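Local atomic coordinates of catalase (Bacillus pumilus, PDB entry 4QOL), a protein that uses a heme group to break down hydrogen peroxide into water and oxygen, and also shows peroxidase-like reactivity toward phenolic substrates. Residues K142-K151 against D162-L170; I187-R195 against H242-R250. One frame throughout, in Å; residues are numbered along the deposited sequence. Where two conformers were deposited one is given.

Contact 1: residues K142-K151 against D162-L170. With HEM (protoporphyrin IX containing Fe), chain E.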
# COMPACT_ATOMS: atom_id res chain seq x y z
N LYS A 142 -6.41 -9.20 24.98
CA LYS A 142 -5.05 -9.23 25.52
C LYS A 142 -3.98 -9.63 24.52
O LYS A 142 -2.80 -9.59 24.85
CB LYS A 142 -4.95 -10.22 26.67
CG LYS A 142 -5.87 -9.93 27.85
CD LYS A 142 -5.84 -8.47 28.25
CE LYS A 142 -4.52 -7.94 28.63
NZ LYS A 142 -4.56 -6.55 29.13
N PHE A 143 -4.35 -10.05 23.31
CA PHE A 143 -3.39 -10.65 22.44
C PHE A 143 -2.27 -9.69 22.06
O PHE A 143 -1.11 -10.08 22.11
CB PHE A 143 -3.99 -11.23 21.17
CG PHE A 143 -3.00 -12.06 20.37
CD1 PHE A 143 -2.64 -13.32 20.83
CD2 PHE A 143 -2.58 -11.66 19.14
CE1 PHE A 143 -1.84 -14.12 20.04
CE2 PHE A 143 -1.79 -12.46 18.35
CZ PHE A 143 -1.38 -13.66 18.81
N PRO A 144 -2.55 -8.41 21.72
CA PRO A 144 -1.42 -7.54 21.36
C PRO A 144 -0.45 -7.31 22.56
O PRO A 144 0.74 -7.20 22.40
CB PRO A 144 -2.10 -6.22 20.99
CG PRO A 144 -3.49 -6.70 20.43
CD PRO A 144 -3.83 -7.78 21.36
N ASP A 145 -1.03 -7.28 23.76
CA ASP A 145 -0.24 -7.14 24.96
C ASP A 145 0.66 -8.39 25.17
O ASP A 145 1.90 -8.24 25.45
CB ASP A 145 -1.14 -7.00 26.21
CG ASP A 145 -1.98 -5.72 26.18
OD1 ASP A 145 -1.36 -4.64 26.05
OD2 ASP A 145 -3.24 -5.90 26.16
N MET A 146 0.07 -9.58 25.07
CA MET A 146 0.82 -10.82 25.19
C MET A 146 1.97 -10.86 24.19
O MET A 146 3.15 -11.08 24.56
CB MET A 146 -0.09 -12.00 25.03
CG MET A 146 0.58 -13.33 25.29
SD MET A 146 -0.34 -14.67 24.48
CE MET A 146 0.53 -14.79 22.95
N VAL A 147 1.62 -10.64 22.94
CA VAL A 147 2.60 -10.64 21.87
C VAL A 147 3.74 -9.60 22.10
O VAL A 147 4.92 -9.91 21.95
CB VAL A 147 1.97 -10.49 20.53
CG1 VAL A 147 3.02 -10.36 19.45
CG2 VAL A 147 1.12 -11.73 20.25
N HIS A 148 3.35 -8.37 22.42
CA HIS A 148 4.35 -7.34 22.64
C HIS A 148 5.29 -7.71 23.80
O HIS A 148 6.50 -7.35 23.73
CB HIS A 148 3.68 -6.01 22.94
CG HIS A 148 3.04 -5.33 21.76
ND1 HIS A 148 2.46 -4.10 21.87
CD2 HIS A 148 2.87 -5.72 20.47
CE1 HIS A 148 2.03 -3.71 20.67
NE2 HIS A 148 2.28 -4.67 19.82
N SER A 149 4.78 -8.40 24.84
CA SER A 149 5.67 -8.80 25.97
C SER A 149 6.66 -9.86 25.57
O SER A 149 7.79 -9.86 26.04
CB SER A 149 4.82 -9.25 27.18
OG SER A 149 4.41 -10.59 27.05
N LEU A 150 6.30 -10.72 24.61
CA LEU A 150 7.09 -11.87 24.17
C LEU A 150 8.07 -11.50 23.08
O LEU A 150 9.19 -12.04 22.99
CB LEU A 150 6.22 -12.98 23.64
CG LEU A 150 5.49 -13.77 24.74
CD1 LEU A 150 4.22 -14.46 24.15
CD2 LEU A 150 6.39 -14.81 25.35
N LYS A 151 7.66 -10.54 22.26
CA LYS A 151 8.45 -10.07 21.16
C LYS A 151 9.69 -9.38 21.65
O LYS A 151 9.76 -8.81 22.76
CB LYS A 151 7.68 -9.07 20.28
CG LYS A 151 6.59 -9.68 19.34
CD LYS A 151 7.13 -10.10 18.03
CE LYS A 151 6.13 -10.81 17.13
NZ LYS A 151 6.72 -10.99 15.76
N ASP A 162 12.36 -10.88 31.28
CA ASP A 162 11.80 -10.01 32.28
C ASP A 162 10.50 -9.33 31.80
O ASP A 162 9.57 -9.08 32.62
CB ASP A 162 12.84 -8.95 32.64
CG ASP A 162 12.43 -8.11 33.80
OD1 ASP A 162 12.06 -8.63 34.87
OD2 ASP A 162 12.33 -6.88 33.60
N ARG A 163 10.38 -9.09 30.49
CA ARG A 163 9.18 -8.45 29.95
C ARG A 163 8.01 -9.43 29.87
O ARG A 163 6.88 -9.14 30.33
CB ARG A 163 9.50 -7.87 28.56
CG ARG A 163 10.53 -6.74 28.64
CD ARG A 163 10.96 -6.26 27.29
NE ARG A 163 9.96 -5.33 26.73
CZ ARG A 163 8.95 -5.69 25.92
NH1 ARG A 163 8.06 -4.78 25.62
NH2 ARG A 163 8.88 -6.91 25.39
N TYR A 164 8.21 -10.63 29.29
CA TYR A 164 7.06 -11.53 29.15
C TYR A 164 6.71 -12.18 30.45
O TYR A 164 5.50 -12.46 30.71
CB TYR A 164 7.25 -12.57 28.04
CG TYR A 164 8.40 -13.52 28.03
CD1 TYR A 164 8.40 -14.64 28.80
CD2 TYR A 164 9.50 -13.32 27.19
CE1 TYR A 164 9.44 -15.56 28.75
CE2 TYR A 164 10.49 -14.24 27.07
CZ TYR A 164 10.49 -15.35 27.88
OH TYR A 164 11.53 -16.30 27.79
N TRP A 165 7.71 -12.40 31.33
CA TRP A 165 7.32 -12.86 32.65
C TRP A 165 6.54 -11.82 33.47
O TRP A 165 5.64 -12.22 34.22
CB TRP A 165 8.54 -13.38 33.45
CG TRP A 165 8.96 -14.76 33.01
CD1 TRP A 165 10.06 -15.09 32.26
CD2 TRP A 165 8.28 -15.97 33.27
NE1 TRP A 165 10.10 -16.45 32.06
CE2 TRP A 165 9.01 -17.00 32.67
CE3 TRP A 165 7.12 -16.32 34.02
CZ2 TRP A 165 8.58 -18.34 32.70
CZ3 TRP A 165 6.76 -17.63 34.11
CH2 TRP A 165 7.45 -18.64 33.42
N ASP A 166 6.81 -10.52 33.28
CA ASP A 166 6.03 -9.48 33.92
C ASP A 166 4.57 -9.67 33.50
O ASP A 166 3.66 -9.77 34.34
CB ASP A 166 6.48 -8.11 33.52
CG ASP A 166 5.76 -6.97 34.27
OD1 ASP A 166 5.33 -7.16 35.44
OD2 ASP A 166 5.80 -5.83 33.75
N PHE A 167 4.34 -9.73 32.22
CA PHE A 167 2.96 -9.96 31.71
C PHE A 167 2.35 -11.25 32.17
O PHE A 167 1.19 -11.27 32.61
CB PHE A 167 2.92 -9.91 30.14
CG PHE A 167 1.57 -10.19 29.54
CD1 PHE A 167 0.60 -9.17 29.35
CD2 PHE A 167 1.25 -11.50 29.20
CE1 PHE A 167 -0.69 -9.52 28.86
CE2 PHE A 167 -0.03 -11.85 28.78
CZ PHE A 167 -0.96 -10.85 28.54
N MET A 168 3.06 -12.35 31.99
CA MET A 168 2.50 -13.65 32.31
C MET A 168 2.15 -13.81 33.78
O MET A 168 1.06 -14.33 34.12
CB MET A 168 3.41 -14.78 31.87
CG MET A 168 3.59 -14.91 30.39
SD MET A 168 2.13 -15.28 29.41
CE MET A 168 2.91 -15.05 27.79
N THR A 169 3.02 -13.35 34.66
CA THR A 169 2.75 -13.46 36.12
C THR A 169 1.50 -12.70 36.57
O THR A 169 0.79 -13.15 37.49
CB THR A 169 3.97 -13.02 36.97
OG1 THR A 169 4.35 -11.68 36.70
CG2 THR A 169 5.11 -13.99 36.78
N LEU A 170 1.25 -11.55 35.93
CA LEU A 170 0.11 -10.71 36.12
C LEU A 170 -1.16 -11.18 35.36
O LEU A 170 -2.25 -10.57 35.51
CB LEU A 170 0.44 -9.28 35.79
CG LEU A 170 1.53 -8.65 36.70
CD1 LEU A 170 1.94 -7.29 36.17
CD2 LEU A 170 1.00 -8.53 38.12
CHA HEM E . -1.06 -16.35 12.57
CHB HEM E . -3.69 -13.34 15.32
CHC HEM E . -4.27 -17.01 18.63
CHD HEM E . -2.25 -20.05 15.44
C1A HEM E . -1.69 -15.21 13.06
C2A HEM E . -1.68 -13.93 12.43
C3A HEM E . -2.42 -13.09 13.20
C4A HEM E . -2.89 -13.84 14.29
CMA HEM E . -2.83 -11.65 13.02
CAA HEM E . -1.00 -13.62 11.13
CBA HEM E . -1.84 -14.33 10.05
CGA HEM E . -1.40 -13.97 8.68
O1A HEM E . -1.82 -14.66 7.73
O2A HEM E . -0.72 -12.94 8.46
C1B HEM E . -4.03 -14.12 16.46
C2B HEM E . -4.80 -13.59 17.54
C3B HEM E . -4.95 -14.58 18.48
C4B HEM E . -4.31 -15.79 17.93
CMB HEM E . -5.32 -12.18 17.60
CAB HEM E . -5.68 -14.56 19.75
CBB HEM E . -6.54 -13.56 19.99
C1C HEM E . -3.77 -18.17 18.04
C2C HEM E . -4.05 -19.44 18.48
C3C HEM E . -3.46 -20.29 17.60
C4C HEM E . -2.87 -19.54 16.55
CMC HEM E . -4.78 -19.75 19.77
CAC HEM E . -3.58 -21.71 17.60
CBC HEM E . -4.67 -22.22 18.16
C1D HEM E . -1.77 -19.23 14.41
C2D HEM E . -1.03 -19.78 13.28
C3D HEM E . -0.66 -18.78 12.48
C4D HEM E . -1.20 -17.59 13.13
CMD HEM E . -0.74 -21.25 13.13
CAD HEM E . 0.11 -18.85 11.19
CBD HEM E . -0.92 -19.23 10.10
CGD HEM E . -0.11 -19.32 8.84
O1D HEM E . 0.50 -20.37 8.64
O2D HEM E . -0.04 -18.37 8.02
NA HEM E . -2.48 -15.17 14.21
NB HEM E . -3.79 -15.41 16.76
NC HEM E . -3.12 -18.23 16.82
ND HEM E . -1.86 -17.91 14.30
FE HEM E . -2.78 -16.71 15.48
O HOH W 1 10.55 -9.45 25.19
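Lys-142 meets Phe-167 at the rim of its ring, where CE lies near the ring plane, 4.1 Å from CE1; the Lys-142 ammonium turns instead to Gln-21 of one neighbouring subunit and Glu-385 of another. Phe-143 lies on the far side of its helix, one ring face over pyrrole carbon C2B of the heme and the other against Val-147. Asp-145 lends its CB, 3.7 Å from Phe-167 CE1, while its carboxylate pairs with Lys-42 of the subunit that supplies Gln-21. Met-146 lies under the flat of the aromatic ring: its CA sits 3.9 Å from the Phe-167 centroid, a CH-pi contact made by backbone rather than side chain. With CG anti to the backbone N (chi1 178°), Phe-167 extends its ring over the Met-146 backbone. Met-146 CG touches the methyl CE of Met-168.

Helices 143-150 and 162-169 thus pack as a near-antiparallel pair, their axes 8.0 Å apart and inclined at 148°, in the part of the catalase fold that presents Phe-143 to the heme.

His-148 contributes its carbonyl. Arg-163 NH2 gives O a nearly straight hydrogen bond (2.9 Å, 170°), in the carbonyl plane on a lone pair and in the plane of the guanidinium. Ser-149 sits where the backbones come closest; its OG bonds back to Met-146 O and lies 3.5 Å from Phe-167 CB, so a buried hydroxyl is satisfied within its own helix. Leu-150 lays CD2 over the face of Tyr-164, 4.0 Å from the ring centroid, and turns CD1 toward Met-168 CE. At Lys-151 the helix ends, and a water that accepts from Arg-163 NH2 lies within hydrogen-bonding distance of the carbonyls of Ser-149 and Lys-151.

Contact 2: residues I187-R195 against H242-R250; sequences IPANYAEMR and HATRDLYDR
Tyr-191 lays one ring face over the methyl of Ala-243, whose CB stands 3.7 Å from the ring centroid in a CH-pi contact. Beside it, His-242 NE2 donates to Ala-189 O (2.8 Å), approaching in its own ring plane but from above the carbonyl plane. The amide of Asn-190 stacks on the carboxylate of Asp-246, the planes 15° apart, with CG 3.5 Å from OD2. Ala-192 CB covers one face of the Arg-250 guanidinium, and Glu-193 OE1 closes a salt bridge to Arg-250 NH2 at 3.4 Å.

In the second shell, Arg-250 NE holds Asp-246 OD2 by a straight bond (175°), and a water ties that same oxygen to Ala-243 O and Tyr-191 N. With chi1 at 56°, Asn-190 folds its amide back over the loop: OD1 accepts from Glu-193 N while ND2 donates to Glu-193 OE1. Replacing Asn-190 by alanine is likely to leave Glu-193 N without its acceptor and OE1 without one donor, so that the turn could shift. Further out, Arg-225 binds Glu-193 OE2 and Glu-106 receives Tyr-191 OH. The arrangement is an Asx motif docked on a helix through a Glu-Arg-Asp salt-bridge network.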
# COMPACT_ATOMS: atom_id res chain seq x y z
N ILE A 187 10.15 -27.07 22.50
CA ILE A 187 11.00 -27.17 21.34
C ILE A 187 10.81 -28.52 20.66
O ILE A 187 11.58 -29.46 20.88
CB ILE A 187 12.49 -26.97 21.66
CG1 ILE A 187 12.70 -25.82 22.64
CG2 ILE A 187 13.25 -26.74 20.34
CD1 ILE A 187 14.14 -25.57 23.03
N PRO A 188 9.77 -28.66 19.82
CA PRO A 188 9.66 -29.83 18.98
C PRO A 188 10.92 -30.12 18.15
O PRO A 188 11.58 -29.21 17.74
CB PRO A 188 8.43 -29.53 18.07
CG PRO A 188 7.64 -28.54 18.90
CD PRO A 188 8.72 -27.67 19.55
N ALA A 189 11.19 -31.43 17.89
CA ALA A 189 12.39 -31.76 17.15
C ALA A 189 12.34 -31.24 15.72
O ALA A 189 13.41 -30.94 15.09
CB ALA A 189 12.63 -33.25 17.17
N ASN A 190 11.13 -31.23 15.18
CA ASN A 190 10.86 -30.74 13.85
C ASN A 190 9.29 -30.67 13.68
O ASN A 190 8.58 -30.88 14.63
CB ASN A 190 11.53 -31.66 12.80
CG ASN A 190 11.09 -33.10 12.94
OD1 ASN A 190 9.90 -33.40 12.83
ND2 ASN A 190 12.05 -34.03 13.16
N TYR A 191 8.82 -30.31 12.50
CA TYR A 191 7.39 -30.15 12.31
C TYR A 191 6.64 -31.47 12.13
O TYR A 191 5.46 -31.52 12.35
CB TYR A 191 7.12 -29.25 11.09
CG TYR A 191 7.61 -27.82 11.18
CD1 TYR A 191 7.38 -27.05 12.32
CD2 TYR A 191 8.29 -27.24 10.12
CE1 TYR A 191 7.80 -25.72 12.38
CE2 TYR A 191 8.72 -25.94 10.15
CZ TYR A 191 8.50 -25.16 11.29
OH TYR A 191 8.94 -23.87 11.32
N ALA A 192 7.36 -32.55 11.77
CA ALA A 192 6.71 -33.87 11.53
C ALA A 192 6.47 -34.65 12.83
O ALA A 192 5.45 -35.28 13.01
CB ALA A 192 7.55 -34.71 10.59
N GLU A 193 7.38 -34.51 13.77
CA GLU A 193 7.32 -35.31 15.03
C GLU A 193 6.71 -34.47 16.14
O GLU A 193 7.33 -34.18 17.17
CB GLU A 193 8.74 -35.79 15.39
CG GLU A 193 9.33 -36.76 14.37
CD GLU A 193 10.74 -37.20 14.71
OE1 GLU A 193 11.72 -36.74 14.06
OE2 GLU A 193 10.89 -38.01 15.63
N MET A 194 5.49 -33.99 15.88
CA MET A 194 4.89 -32.90 16.61
C MET A 194 3.39 -33.10 16.68
O MET A 194 2.79 -33.58 15.71
CB MET A 194 5.18 -31.61 15.84
CG MET A 194 4.73 -30.36 16.47
SD MET A 194 5.19 -28.88 15.51
CE MET A 194 3.95 -28.82 14.22
N ARG A 195 2.82 -32.75 17.82
CA ARG A 195 1.39 -32.75 18.08
C ARG A 195 0.69 -31.63 17.28
O ARG A 195 1.36 -30.68 16.86
CB ARG A 195 1.21 -32.46 19.56
CG ARG A 195 -0.14 -32.67 20.14
CD ARG A 195 -0.19 -32.18 21.58
NE ARG A 195 0.90 -32.69 22.43
CZ ARG A 195 0.82 -33.74 23.26
NH1 ARG A 195 -0.30 -34.40 23.41
NH2 ARG A 195 1.88 -34.10 23.98
N HIS A 242 16.24 -25.83 10.40
CA HIS A 242 16.35 -27.27 10.29
C HIS A 242 14.98 -28.00 10.10
O HIS A 242 14.90 -29.13 9.54
CB HIS A 242 17.07 -27.85 11.53
CG HIS A 242 16.16 -28.01 12.70
ND1 HIS A 242 15.77 -26.95 13.48
CD2 HIS A 242 15.47 -29.09 13.15
CE1 HIS A 242 14.90 -27.37 14.38
NE2 HIS A 242 14.69 -28.65 14.20
N ALA A 243 13.91 -27.34 10.57
CA ALA A 243 12.59 -27.94 10.49
C ALA A 243 12.07 -27.72 9.11
O ALA A 243 11.43 -28.62 8.55
CB ALA A 243 11.66 -27.34 11.58
N THR A 244 12.29 -26.52 8.54
CA THR A 244 11.90 -26.33 7.16
C THR A 244 12.65 -27.36 6.27
O THR A 244 12.07 -27.95 5.35
CB THR A 244 12.26 -24.92 6.73
OG1 THR A 244 11.33 -23.99 7.31
CG2 THR A 244 12.17 -24.68 5.24
N ARG A 245 13.92 -27.55 6.55
CA ARG A 245 14.73 -28.48 5.77
C ARG A 245 14.16 -29.92 5.85
O ARG A 245 13.96 -30.59 4.83
CB ARG A 245 16.16 -28.46 6.24
CG ARG A 245 17.09 -29.27 5.31
CD ARG A 245 18.46 -29.42 6.00
NE ARG A 245 19.07 -28.11 6.27
CZ ARG A 245 19.82 -27.40 5.44
NH1 ARG A 245 20.04 -27.79 4.20
NH2 ARG A 245 20.35 -26.28 5.86
N ASP A 246 13.91 -30.34 7.07
CA ASP A 246 13.40 -31.69 7.36
C ASP A 246 12.08 -31.98 6.66
O ASP A 246 11.92 -33.06 6.06
CB ASP A 246 13.25 -31.83 8.86
CG ASP A 246 12.62 -33.11 9.29
OD1 ASP A 246 13.35 -34.15 9.43
OD2 ASP A 246 11.35 -33.07 9.42
N LEU A 247 11.16 -31.03 6.71
CA LEU A 247 9.85 -31.21 6.07
C LEU A 247 10.01 -31.39 4.55
O LEU A 247 9.46 -32.34 3.96
CB LEU A 247 8.90 -30.06 6.41
CG LEU A 247 7.46 -30.18 5.82
CD1 LEU A 247 6.67 -31.43 6.24
CD2 LEU A 247 6.68 -28.91 6.16
N TYR A 248 10.77 -30.50 3.94
CA TYR A 248 10.95 -30.52 2.51
C TYR A 248 11.58 -31.84 2.09
O TYR A 248 11.16 -32.51 1.15
CB TYR A 248 11.81 -29.34 2.08
CG TYR A 248 11.94 -29.22 0.57
CD1 TYR A 248 12.91 -29.92 -0.11
CD2 TYR A 248 11.05 -28.42 -0.16
CE1 TYR A 248 12.99 -29.83 -1.49
CE2 TYR A 248 11.14 -28.33 -1.51
CZ TYR A 248 12.10 -29.06 -2.17
OH TYR A 248 12.14 -28.92 -3.56
N ASP A 249 12.62 -32.19 2.82
CA ASP A 249 13.41 -33.39 2.50
C ASP A 249 12.63 -34.69 2.66
O ASP A 249 12.75 -35.58 1.81
CB ASP A 249 14.66 -33.42 3.39
CG ASP A 249 15.72 -32.41 2.95
OD1 ASP A 249 15.57 -31.70 1.89
OD2 ASP A 249 16.73 -32.29 3.68
N ARG A 250 11.83 -34.80 3.71
CA ARG A 250 10.91 -35.96 3.87
C ARG A 250 10.02 -36.16 2.66
O ARG A 250 9.89 -37.25 2.11
CB ARG A 250 9.96 -35.78 5.04
CG ARG A 250 10.57 -35.98 6.37
CD ARG A 250 9.59 -35.59 7.50
NE ARG A 250 10.29 -35.56 8.78
CZ ARG A 250 10.45 -36.60 9.60
NH1 ARG A 250 9.88 -37.77 9.34
NH2 ARG A 250 11.15 -36.44 10.73
O HOH W 2 10.13 -30.64 9.86

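In the fold
From the N terminus, the chain passes strand 25-26 and helix 37-46, then runs through strands 60-69, 88-96, 113-120 and 123-130 of the antiparallel sheet. Contact 1 then closes a short connection, ten residues between its segments, and joins two consecutive helices. After helix 175-181 the chain enters the loop of contact 2, which closes a longer excursion of 46 residues through strands 196-197, 202-205 and 211-220 and helix 229-236 before returning as helix 242-253. The two loops follow in series, neither nested nor crossed, with centres about 27 Å apart. Contact 1 faces helices 434-448 and 453-466 near the C terminus, contact 2 lies against strands 60-69 and 88-96, and both touch the third subunit of the tetramer.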